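Local coordinates for protein glucosamine-6-phosphate deaminase (PDB 2BKX) that is an enzyme of a Rossmann-like alpha/beta family and binds fructose -6-phosphate in a pocket beyond the ends of parallel strands, at residues 32-37 and 63-68; 39-44 and 81-86; 129-134 and 191-196. All coordinates share one frame; numbering follows the deposited sequence. Where two conformers were deposited one is given.

Interaction 1 (32-37 and 63-68); sequences LGLATG and TVNLDE. With F6R (fructose -6-phosphate), chain C.
The fructose -6-phosphate pocket opens where the pairing of two parallel strands stops, just past Leu-34 beside Asn-65: strand 31-34 ends, and strand 62-69 breaks at Leu-66 before it resumes. Three backbone bonds join them in alternation: Val-64 N to Leu-32 O at 2.9 Å, Leu-34 N to Val-64 O at 2.8 Å, and Leu-66 N to Leu-34 O at 3.1 Å. Thr-63 CA and Gly-33 CA add CA-H...O contacts to Leu-32 O and Val-64 O. On the face bearing Leu-32, Leu-34, Thr-63 and Asn-65, the Leu-34 branch ending in CD1 crosses the Thr-63 side chain obliquely, with CD1 3.7 Å from Thr-63 CG2; Thr-63 OG1 has its hydrogen bond with His-99 ND1. Asn-65 ND2 lies 3.7 Å from Leu-34 CB, while its OD1 touches the methyl CG2 of Thr-36, the two side chains crossing at about a right angle. The strands belong to one beta-alpha-beta unit, in which helix 41-53 connects strand 31-34 to strand 62-69. Beyond their paired part, Leu-66 CD1 packs against Ala-35 CB and also approaches ligand oxygens O1 and O2. Ligand O1 is gripped from both segments: Thr-36 N donates to it at 2.9 Å with a nearly straight N-H...O angle of 166°, and O1 itself donates to Asp-67 OD2 at 2.9 Å in one of the two Asp-67 conformers. Thr-36 OG1 sits between its backbone N and carbonyl carbon (chi1 64°), which turns the hydroxyl to the Asp-67 side while CG2 faces Asn-65. In that same Asp-67 conformer a water joins OG1 to OD2, its bond to the carboxylate being weak.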
loop_
_atom_site.group_PDB
_atom_site.type_symbol
_atom_site.label_atom_id
_atom_site.label_comp_id
_atom_site.label_asym_id
_atom_site.label_seq_id
_atom_site.Cartn_x
_atom_site.Cartn_y
_atom_site.Cartn_z
ATOM N N LEU A 32 -8.680 0.929 -7.610
ATOM C CA LEU A 32 -7.330 0.507 -7.284
ATOM C C LEU A 32 -7.040 0.867 -5.844
ATOM O O LEU A 32 -7.170 2.027 -5.447
ATOM C CB LEU A 32 -6.278 1.226 -8.159
ATOM C CG LEU A 32 -6.519 1.304 -9.666
ATOM C CD1 LEU A 32 -5.383 2.111 -10.274
ATOM C CD2 LEU A 32 -6.646 -0.081 -10.272
ATOM N N GLY A 33 -6.567 -0.107 -5.082
ATOM C CA GLY A 33 -6.028 0.147 -3.763
ATOM C C GLY A 33 -4.562 0.442 -3.881
ATOM O O GLY A 33 -3.853 -0.341 -4.511
ATOM N N LEU A 34 -4.095 1.550 -3.282
ATOM C CA LEU A 34 -2.748 2.035 -3.520
ATOM C C LEU A 34 -1.995 2.195 -2.201
ATOM O O LEU A 34 -2.588 2.270 -1.129
ATOM C CB LEU A 34 -2.799 3.367 -4.285
ATOM C CG LEU A 34 -3.409 3.237 -5.694
ATOM C CD1 LEU A 34 -3.433 4.639 -6.317
ATOM C CD2 LEU A 34 -2.646 2.270 -6.589
ATOM N N ALA A 35 -0.675 2.246 -2.335
ATOM C CA ALA A 35 0.258 2.291 -1.221
ATOM C C ALA A 35 1.275 3.411 -1.409
ATOM O O ALA A 35 1.560 3.828 -2.537
ATOM C CB ALA A 35 1.017 0.979 -1.149
ATOM N N THR A 36 1.816 3.911 -0.304
ATOM C CA THR A 36 2.901 4.873 -0.332
ATOM C C THR A 36 4.190 4.196 0.123
ATOM O O THR A 36 4.290 2.962 0.113
ATOM C CB THR A 36 2.578 6.094 0.495
ATOM O OG1 THR A 36 2.455 5.658 1.856
ATOM C CG2 THR A 36 1.305 6.776 0.045
ATOM N N GLY A 37 5.176 4.999 0.492
ATOM C CA GLY A 37 6.486 4.480 0.874
ATOM C C GLY A 37 7.492 4.407 -0.268
ATOM O O GLY A 37 7.238 4.796 -1.401
ATOM N N THR A 63 -9.510 5.401 -6.869
ATOM C CA THR A 63 -8.477 4.829 -5.995
ATOM C C THR A 63 -8.785 5.023 -4.531
ATOM O O THR A 63 -9.416 6.027 -4.138
ATOM C CB THR A 63 -7.084 5.408 -6.323
ATOM O OG1 THR A 63 -6.993 6.786 -5.961
ATOM C CG2 THR A 63 -6.777 5.292 -7.801
ATOM N N VAL A 64 -8.306 4.059 -3.727
ATOM C CA VAL A 64 -8.362 4.151 -2.269
ATOM C C VAL A 64 -6.956 3.827 -1.755
ATOM O O VAL A 64 -6.318 2.861 -2.200
ATOM C CB VAL A 64 -9.417 3.227 -1.620
ATOM C CG1 VAL A 64 -10.792 3.700 -2.015
ATOM C CG2 VAL A 64 -9.260 1.794 -2.027
ATOM N N ASN A 65 -6.463 4.655 -0.837
ATOM C CA ASN A 65 -5.157 4.428 -0.262
ATOM C C ASN A 65 -5.257 3.686 1.069
ATOM O O ASN A 65 -6.248 3.798 1.799
ATOM C CB ASN A 65 -4.389 5.743 -0.079
ATOM C CG ASN A 65 -3.402 5.981 -1.178
ATOM O OD1 ASN A 65 -2.151 5.820 -0.974
ATOM N ND2 ASN A 65 -3.894 6.286 -2.335
ATOM N N LEU A 66 -4.201 2.958 1.392
ATOM C CA LEU A 66 -4.133 2.193 2.626
ATOM C C LEU A 66 -4.212 3.029 3.872
ATOM O O LEU A 66 -4.831 2.634 4.860
ATOM C CB LEU A 66 -2.829 1.385 2.680
ATOM C CG LEU A 66 -2.718 0.184 1.771
ATOM C CD1 LEU A 66 -1.278 -0.312 1.673
ATOM C CD2 LEU A 66 -3.589 -0.947 2.270
ATOM N N ASP A 67 -3.511 4.156 3.872
ATOM C CA ASP A 67 -3.217 4.794 5.144
ATOM C C ASP A 67 -2.884 6.261 5.047
ATOM O O ASP A 67 -2.639 6.803 3.965
ATOM C CB ASP A 67 -2.124 4.010 5.917
ATOM C CG ASP A 67 -1.000 3.535 5.106
ATOM O OD1 ASP A 67 -0.570 2.419 5.488
ATOM O OD2 ASP A 67 -0.516 4.205 4.144
ATOM N N GLU A 68 -2.905 6.925 6.202
ATOM C CA GLU A 68 -2.496 8.323 6.334
ATOM C C GLU A 68 -2.067 8.542 7.759
ATOM O O GLU A 68 -2.578 7.895 8.684
ATOM C CB GLU A 68 -3.622 9.274 5.977
ATOM C CG GLU A 68 -3.341 10.769 6.130
ATOM C CD GLU A 68 -2.191 11.282 5.271
ATOM O OE1 GLU A 68 -1.021 10.917 5.523
ATOM O OE2 GLU A 68 -2.483 12.036 4.299
HETATM C C1 F6R C . 2.140 1.836 2.460
HETATM C C2 F6R C . 2.006 1.102 3.779
HETATM C C3 F6R C . 3.163 0.490 4.580
HETATM C C4 F6R C . 4.464 0.331 3.769
HETATM C C5 F6R C . 5.599 -0.304 4.556
HETATM C C6 F6R C . 6.877 -0.390 3.729
HETATM O O1 F6R C . 0.976 2.631 2.162
HETATM O O2 F6R C . 0.880 0.953 4.199
HETATM O O3 F6R C . 2.790 -0.817 4.978
HETATM O O4 F6R C . 4.181 -0.469 2.626
HETATM O O5 F6R C . 5.845 0.381 5.778
HETATM O O6 F6R C . 7.340 0.944 3.466
HETATM P P F6R C . 8.523 1.162 2.419
HETATM O O1P F6R C . 7.962 0.834 1.062
HETATM O O2P F6R C . 9.605 0.189 2.805
HETATM O O3P F6R C . 8.932 2.595 2.525
HETATM O O HOH W 1 2.915 3.701 4.403
#

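Interaction 2 (39-44 and 81-86); sequences TPEGTY and HFYMND. With F6R (fructose -6-phosphate), chain C.
Van der Waals contact carries this meeting, and the phenol end of Tyr-83 is its focus, reaching Pro-40, Glu-41 and Tyr-44 in turn. Tyr-83 OH lies 3.5 Å from Pro-40 CG and, in one of the two Glu-41 conformers, 3.6 Å from Glu-41 CG, both side chains crossing the tyrosine obliquely. With CG anti to the backbone N (chi1 176°), the Tyr-83 ring leaves helix 80-89 in the direction of the other segment. The two tyrosines meet rim to rim, their side chains crossing at about a right angle: Tyr-83 OH approaches the edge of the Tyr-44 ring near its plane, Tyr-44 CE2 does the same to the Tyr-83 ring, and the CE2 atoms of Tyr-44 and Tyr-83 are 3.9 Å apart. A Met-aromatic contact adds sulfur, Met-84 SD standing 4.9 Å from the Tyr-44 ring centroid and 42° off its normal. The bent Met-84 chain also puts CE 3.6 Å from Tyr-44 OH. These side chains bring helix 80-89 against the start of helix 41-53, the crossover helix of the Rossmann-like beta-alpha-beta unit that follows strand 31-34. The two hydroxyls bond to the loop that joins strand 31-34 to helix 41-53: Tyr-44 OH is hydrogen-bonded to Ala-35 O and Tyr-83 OH to Gly-37 O, so each ring is held at its hydroxyl as well as packed at its rim. Ligand bonds form the remaining group. Just before helix 41-53, phosphate oxygen O1P of fructose -6-phosphate accepts from both Thr-39 N, at 2.9 Å and an N-H...O angle of 158°, and Thr-39 OG1, at 2.6 Å.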
loop_
_atom_site.group_PDB
_atom_site.type_symbol
_atom_site.label_atom_id
_atom_site.label_comp_id
_atom_site.label_asym_id
_atom_site.label_seq_id
_atom_site.Cartn_x
_atom_site.Cartn_y
_atom_site.Cartn_z
ATOM N N THR A 39 8.831 1.638 -1.582
ATOM C CA THR A 39 8.772 0.513 -2.477
ATOM C C THR A 39 8.032 0.769 -3.803
ATOM O O THR A 39 8.537 0.370 -4.837
ATOM C CB THR A 39 8.180 -0.728 -1.760
ATOM O OG1 THR A 39 8.837 -0.998 -0.522
ATOM C CG2 THR A 39 8.382 -1.955 -2.632
ATOM N N PRO A 40 6.841 1.407 -3.781
ATOM C CA PRO A 40 6.115 1.597 -5.037
ATOM C C PRO A 40 6.539 2.806 -5.878
ATOM O O PRO A 40 5.922 3.081 -6.902
ATOM C CB PRO A 40 4.666 1.729 -4.587
ATOM C CG PRO A 40 4.778 2.421 -3.279
ATOM C CD PRO A 40 6.029 1.845 -2.624
ATOM N N GLU A 41 7.587 3.519 -5.463
ATOM C CA GLU A 41 7.983 4.714 -6.212
ATOM C C GLU A 41 8.238 4.415 -7.677
ATOM O O GLU A 41 7.765 5.137 -8.559
ATOM C CB GLU A 41 9.221 5.332 -5.588
ATOM C CG GLU A 41 8.804 6.034 -4.292
ATOM C CD GLU A 41 9.868 6.867 -3.644
ATOM O OE1 GLU A 41 10.966 6.999 -4.201
ATOM O OE2 GLU A 41 9.592 7.377 -2.533
ATOM N N GLY A 42 8.988 3.355 -7.966
ATOM C CA GLY A 42 9.262 2.992 -9.364
ATOM C C GLY A 42 8.030 2.596 -10.126
ATOM O O GLY A 42 7.930 2.834 -11.324
ATOM N N THR A 43 7.074 1.936 -9.446
ATOM C CA THR A 43 5.804 1.544 -10.072
ATOM C C THR A 43 5.040 2.754 -10.537
ATOM O O THR A 43 4.530 2.794 -11.648
ATOM C CB THR A 43 4.972 0.676 -9.083
ATOM O OG1 THR A 43 5.706 -0.535 -8.808
ATOM C CG2 THR A 43 3.646 0.264 -9.662
ATOM N N TYR A 44 4.929 3.765 -9.687
ATOM C CA TYR A 44 4.248 4.982 -10.117
ATOM C C TYR A 44 4.967 5.658 -11.266
ATOM O O TYR A 44 4.309 6.069 -12.228
ATOM C CB TYR A 44 4.080 5.949 -8.942
ATOM C CG TYR A 44 3.137 5.446 -7.864
ATOM C CD1 TYR A 44 1.861 5.024 -8.183
ATOM C CD2 TYR A 44 3.536 5.331 -6.525
ATOM C CE1 TYR A 44 0.996 4.554 -7.234
ATOM C CE2 TYR A 44 2.667 4.827 -5.541
ATOM C CZ TYR A 44 1.406 4.446 -5.905
ATOM O OH TYR A 44 0.539 3.937 -4.969
ATOM N N HIS A 81 -1.432 12.045 1.438
ATOM C CA HIS A 81 -2.119 12.857 0.443
ATOM C C HIS A 81 -1.089 13.538 -0.453
ATOM O O HIS A 81 -1.171 13.480 -1.659
ATOM C CB HIS A 81 -2.999 13.970 1.057
ATOM C CG HIS A 81 -4.344 13.547 1.522
ATOM N ND1 HIS A 81 -4.546 12.781 2.661
ATOM C CD2 HIS A 81 -5.575 13.786 1.000
ATOM C CE1 HIS A 81 -5.849 12.600 2.829
ATOM N NE2 HIS A 81 -6.493 13.182 1.835
ATOM N N PHE A 82 -0.118 14.208 0.144
ATOM C CA PHE A 82 0.899 14.901 -0.657
ATOM C C PHE A 82 1.691 13.939 -1.494
ATOM O O PHE A 82 1.922 14.186 -2.673
ATOM C CB PHE A 82 1.809 15.669 0.319
ATOM C CG PHE A 82 2.887 16.474 -0.339
ATOM C CD1 PHE A 82 2.750 17.846 -0.510
ATOM C CD2 PHE A 82 4.026 15.860 -0.808
ATOM C CE1 PHE A 82 3.784 18.610 -1.109
ATOM C CE2 PHE A 82 5.053 16.621 -1.420
ATOM C CZ PHE A 82 4.891 17.972 -1.585
ATOM N N TYR A 83 2.111 12.824 -0.892
ATOM C CA TYR A 83 2.843 11.823 -1.665
ATOM C C TYR A 83 2.054 11.406 -2.910
ATOM O O TYR A 83 2.581 11.362 -4.011
ATOM C CB TYR A 83 3.103 10.607 -0.796
ATOM C CG TYR A 83 3.770 9.406 -1.444
ATOM C CD1 TYR A 83 5.062 9.001 -1.105
ATOM C CD2 TYR A 83 3.073 8.627 -2.345
ATOM C CE1 TYR A 83 5.605 7.844 -1.647
ATOM C CE2 TYR A 83 3.597 7.487 -2.887
ATOM C CZ TYR A 83 4.868 7.080 -2.535
ATOM O OH TYR A 83 5.391 5.910 -3.048
ATOM N N MET A 84 0.784 11.037 -2.738
ATOM C CA MET A 84 0.046 10.489 -3.879
ATOM C C MET A 84 -0.147 11.527 -4.966
ATOM O O MET A 84 -0.121 11.201 -6.161
ATOM C CB MET A 84 -1.287 9.928 -3.397
ATOM C CG MET A 84 -1.195 8.656 -2.592
ATOM S SD MET A 84 -0.240 7.311 -3.385
ATOM C CE MET A 84 -1.248 7.050 -4.829
ATOM N N ASN A 85 -0.401 12.765 -4.574
ATOM C CA ASN A 85 -0.546 13.833 -5.548
ATOM C C ASN A 85 0.742 14.061 -6.298
ATOM O O ASN A 85 0.771 14.173 -7.527
ATOM C CB ASN A 85 -1.053 15.101 -4.896
ATOM C CG ASN A 85 -2.562 15.062 -4.746
ATOM O OD1 ASN A 85 -3.292 15.346 -5.710
ATOM N ND2 ASN A 85 -3.055 14.618 -3.566
ATOM N N ASP A 86 1.831 14.124 -5.548
ATOM C CA ASP A 86 3.152 14.422 -6.152
ATOM C C ASP A 86 3.644 13.274 -7.053
ATOM O O ASP A 86 4.129 13.511 -8.170
ATOM C CB ASP A 86 4.183 14.659 -5.037
ATOM C CG ASP A 86 5.577 14.937 -5.564
ATOM O OD1 ASP A 86 5.741 15.980 -6.190
ATOM O OD2 ASP A 86 6.496 14.111 -5.333
HETATM C C1 F6R C . 2.140 1.836 2.460
HETATM C C2 F6R C . 2.006 1.102 3.779
HETATM C C3 F6R C . 3.163 0.490 4.580
HETATM C C4 F6R C . 4.464 0.331 3.769
HETATM C C5 F6R C . 5.599 -0.304 4.556
HETATM C C6 F6R C . 6.877 -0.390 3.729
HETATM O O1 F6R C . 0.976 2.631 2.162
HETATM O O2 F6R C . 0.880 0.953 4.199
HETATM O O3 F6R C . 2.790 -0.817 4.978
HETATM O O4 F6R C . 4.181 -0.469 2.626
HETATM O O5 F6R C . 5.845 0.381 5.778
HETATM O O6 F6R C . 7.340 0.944 3.466
HETATM P P F6R C . 8.523 1.162 2.419
HETATM O O1P F6R C . 7.962 0.834 1.062
HETATM O O2P F6R C . 9.605 0.189 2.805
HETATM O O3P F6R C . 8.932 2.595 2.525
#

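Interaction 3 (129-134 and 191-196); sequences QLLGIG and KRILLL. With F6R (fructose -6-phosphate), chain C.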
loop_
_atom_site.group_PDB
_atom_site.type_symbol
_atom_site.label_atom_id
_atom_site.label_comp_id
_atom_site.label_asym_id
_atom_site.label_seq_id
_atom_site.Cartn_x
_atom_site.Cartn_y
_atom_site.Cartn_z
ATOM N N GLN A 129 -5.208 -4.494 -4.966
ATOM C CA GLN A 129 -4.678 -3.754 -3.815
ATOM C C GLN A 129 -3.166 -3.926 -3.838
ATOM O O GLN A 129 -2.660 -5.039 -3.662
ATOM C CB GLN A 129 -5.257 -4.270 -2.504
ATOM C CG GLN A 129 -4.668 -3.605 -1.273
ATOM C CD GLN A 129 -5.015 -2.145 -1.169
ATOM O OE1 GLN A 129 -6.183 -1.815 -0.951
ATOM N NE2 GLN A 129 -4.017 -1.256 -1.261
ATOM N N LEU A 130 -2.450 -2.814 -4.072
ATOM C CA LEU A 130 -1.012 -2.761 -3.923
ATOM C C LEU A 130 -0.636 -2.662 -2.433
ATOM O O LEU A 130 -1.260 -1.931 -1.666
ATOM C CB LEU A 130 -0.444 -1.558 -4.676
ATOM C CG LEU A 130 -0.541 -1.336 -6.179
ATOM C CD1 LEU A 130 0.311 -0.121 -6.619
ATOM C CD2 LEU A 130 -0.146 -2.540 -6.874
ATOM N N LEU A 131 0.381 -3.420 -2.039
ATOM C CA LEU A 131 0.882 -3.417 -0.682
ATOM C C LEU A 131 2.395 -3.354 -0.703
ATOM O O LEU A 131 3.046 -3.813 -1.641
ATOM C CB LEU A 131 0.537 -4.732 0.047
ATOM C CG LEU A 131 -0.884 -5.059 0.260
ATOM C CD1 LEU A 131 -1.032 -6.438 0.923
ATOM C CD2 LEU A 131 -1.597 -3.994 1.098
ATOM N N GLY A 132 2.935 -2.786 0.351
ATOM C CA GLY A 132 4.327 -3.067 0.737
ATOM C C GLY A 132 4.329 -3.881 2.023
ATOM O O GLY A 132 3.266 -4.324 2.486
ATOM N N ILE A 133 5.503 -4.108 2.593
ATOM C CA ILE A 133 5.634 -4.873 3.833
ATOM C C ILE A 133 6.568 -4.144 4.766
ATOM O O ILE A 133 7.614 -3.661 4.354
ATOM C CB ILE A 133 6.112 -6.328 3.575
ATOM C CG1 ILE A 133 5.877 -7.214 4.776
ATOM C CG2 ILE A 133 7.550 -6.394 3.101
ATOM C CD1 ILE A 133 6.009 -8.710 4.507
ATOM N N GLY A 134 6.185 -4.065 6.021
ATOM C CA GLY A 134 7.075 -3.500 7.002
ATOM C C GLY A 134 8.210 -4.447 7.306
ATOM O O GLY A 134 8.126 -5.666 7.071
ATOM N N LYS A 191 -10.136 -8.020 -4.667
ATOM C CA LYS A 191 -10.183 -9.135 -5.606
ATOM C C LYS A 191 -8.774 -9.718 -5.862
ATOM O O LYS A 191 -8.628 -10.891 -6.143
ATOM C CB LYS A 191 -10.795 -8.663 -6.928
ATOM C CG LYS A 191 -12.303 -8.504 -6.928
ATOM C CD LYS A 191 -12.813 -8.158 -8.369
ATOM C CE LYS A 191 -14.231 -8.678 -8.677
ATOM N NZ LYS A 191 -14.777 -8.049 -9.970
ATOM N N ARG A 192 -7.757 -8.884 -5.799
ATOM C CA ARG A 192 -6.411 -9.258 -6.209
ATOM C C ARG A 192 -5.418 -8.447 -5.399
ATOM O O ARG A 192 -5.603 -7.235 -5.274
ATOM C CB ARG A 192 -6.188 -8.955 -7.696
ATOM C CG ARG A 192 -4.904 -9.441 -8.230
ATOM C CD ARG A 192 -4.738 -9.191 -9.701
ATOM N NE ARG A 192 -3.460 -9.768 -10.127
ATOM C CZ ARG A 192 -3.015 -9.760 -11.368
ATOM N NH1 ARG A 192 -3.703 -9.174 -12.321
ATOM N NH2 ARG A 192 -1.858 -10.335 -11.638
ATOM N N ILE A 193 -4.386 -9.112 -4.876
ATOM C CA ILE A 193 -3.369 -8.429 -4.093
ATOM C C ILE A 193 -2.031 -8.487 -4.811
ATOM O O ILE A 193 -1.671 -9.531 -5.346
ATOM C CB ILE A 193 -3.293 -9.004 -2.661
ATOM C CG1 ILE A 193 -4.624 -8.605 -1.907
ATOM C CG2 ILE A 193 -2.087 -8.458 -1.880
ATOM C CD1 ILE A 193 -4.872 -9.230 -0.636
ATOM N N LEU A 194 -1.327 -7.361 -4.822
ATOM C CA LEU A 194 0.010 -7.261 -5.406
ATOM C C LEU A 194 0.930 -6.691 -4.317
ATOM O O LEU A 194 0.829 -5.510 -3.989
ATOM C CB LEU A 194 -0.023 -6.359 -6.650
ATOM C CG LEU A 194 1.333 -6.088 -7.291
ATOM C CD1 LEU A 194 2.029 -7.374 -7.660
ATOM C CD2 LEU A 194 1.191 -5.129 -8.502
ATOM N N LEU A 195 1.760 -7.567 -3.746
ATOM C CA LEU A 195 2.684 -7.229 -2.669
ATOM C C LEU A 195 4.071 -7.043 -3.274
ATOM O O LEU A 195 4.604 -7.934 -3.927
ATOM C CB LEU A 195 2.669 -8.306 -1.578
ATOM C CG LEU A 195 3.723 -8.187 -0.490
ATOM C CD1 LEU A 195 3.586 -6.913 0.300
ATOM C CD2 LEU A 195 3.632 -9.386 0.419
ATOM N N LEU A 196 4.654 -5.867 -3.028
ATOM C CA LEU A 196 5.953 -5.491 -3.561
ATOM C C LEU A 196 6.972 -5.456 -2.413
ATOM O O LEU A 196 6.733 -4.846 -1.391
ATOM C CB LEU A 196 5.882 -4.089 -4.170
ATOM C CG LEU A 196 4.784 -3.870 -5.198
ATOM C CD1 LEU A 196 4.779 -2.439 -5.727
ATOM C CD2 LEU A 196 4.897 -4.880 -6.323
HETATM C C1 F6R C . 2.140 1.836 2.460
HETATM C C2 F6R C . 2.006 1.102 3.779
HETATM C C3 F6R C . 3.163 0.490 4.580
HETATM C C4 F6R C . 4.464 0.331 3.769
HETATM C C5 F6R C . 5.599 -0.304 4.556
HETATM C C6 F6R C . 6.877 -0.390 3.729
HETATM O O1 F6R C . 0.976 2.631 2.162
HETATM O O2 F6R C . 0.880 0.953 4.199
HETATM O O3 F6R C . 2.790 -0.817 4.978
HETATM O O4 F6R C . 4.181 -0.469 2.626
HETATM O O5 F6R C . 5.845 0.381 5.778
HETATM O O6 F6R C . 7.340 0.944 3.466
HETATM P P F6R C . 8.523 1.162 2.419
HETATM O O1P F6R C . 7.962 0.834 1.062
HETATM O O2P F6R C . 9.605 0.189 2.805
HETATM O O3P F6R C . 8.932 2.595 2.525
HETATM O O HOH W 2 7.644 -3.362 0.783
#
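Leu-131 packs between Ile-193 and Leu-195 at the dense middle of two parallel strands of the Rossmann-like sheet. Its CD1 lies 3.6 Å from Ile-193 CG2, the two side chains crossing obliquely, and its CB lies 3.8 Å from Leu-195 CD1. Leu-195 has CG anti to the backbone N (chi1 172°), and its chi2 of 62° puts CD1 3.4 Å from Gly-132 O. Leu-130 and Leu-194 point the same way, side by side, on the other face, beside helix 9-26. Between the strands, backbone bonds alternate: Gln-129 N to Arg-192 O, Leu-194 N to Gln-129 O at 2.9 Å, Leu-131 N to Leu-194 O, and Leu-196 N to Leu-131 O at 3.0 Å.

Both ends are looser. Near the first, the Arg-192 side chain leads away from Gln-129 and is partly exposed. At the pocket end the strands part, and a water spans them, accepting from Ile-133 N at 2.9 Å and donating to Leu-196 O at 2.8 Å. Gly-132 CA, close by, meets fructose -6-phosphate at O4. Direct amide pairing with leucine and isoleucine packing thus gives way to water-mediated pairing, so Ile-133 N and Leu-196 O stay bonded, through water, where the direct pairing stops beside the ligand.

In the fold
Interactions 1 and 3 share one sheet, their centres about 10 Å apart, and neighbouring strands join them through a hydrogen bond of 2.9 Å from Leu-130 N to Gly-33 O. Interaction 2 lies about 9 Å from interaction 1, centre to centre, and its two tyrosine hydroxyls tie it there, Tyr-44 OH 2.6 Å from Ala-35 O and Tyr-83 OH 2.7 Å from Gly-37 O; both hydrogen bonds reach the loop 35-40 that carries ligand-binding residues. Interactions 2 and 3 touch lightly, Thr-39 CG2 lying 3.6 Å from Leu-196 O. All three reach fructose -6-phosphate: interaction 1 at its O1 end, interaction 2 at the phosphate, interaction 3 at O4 and C6.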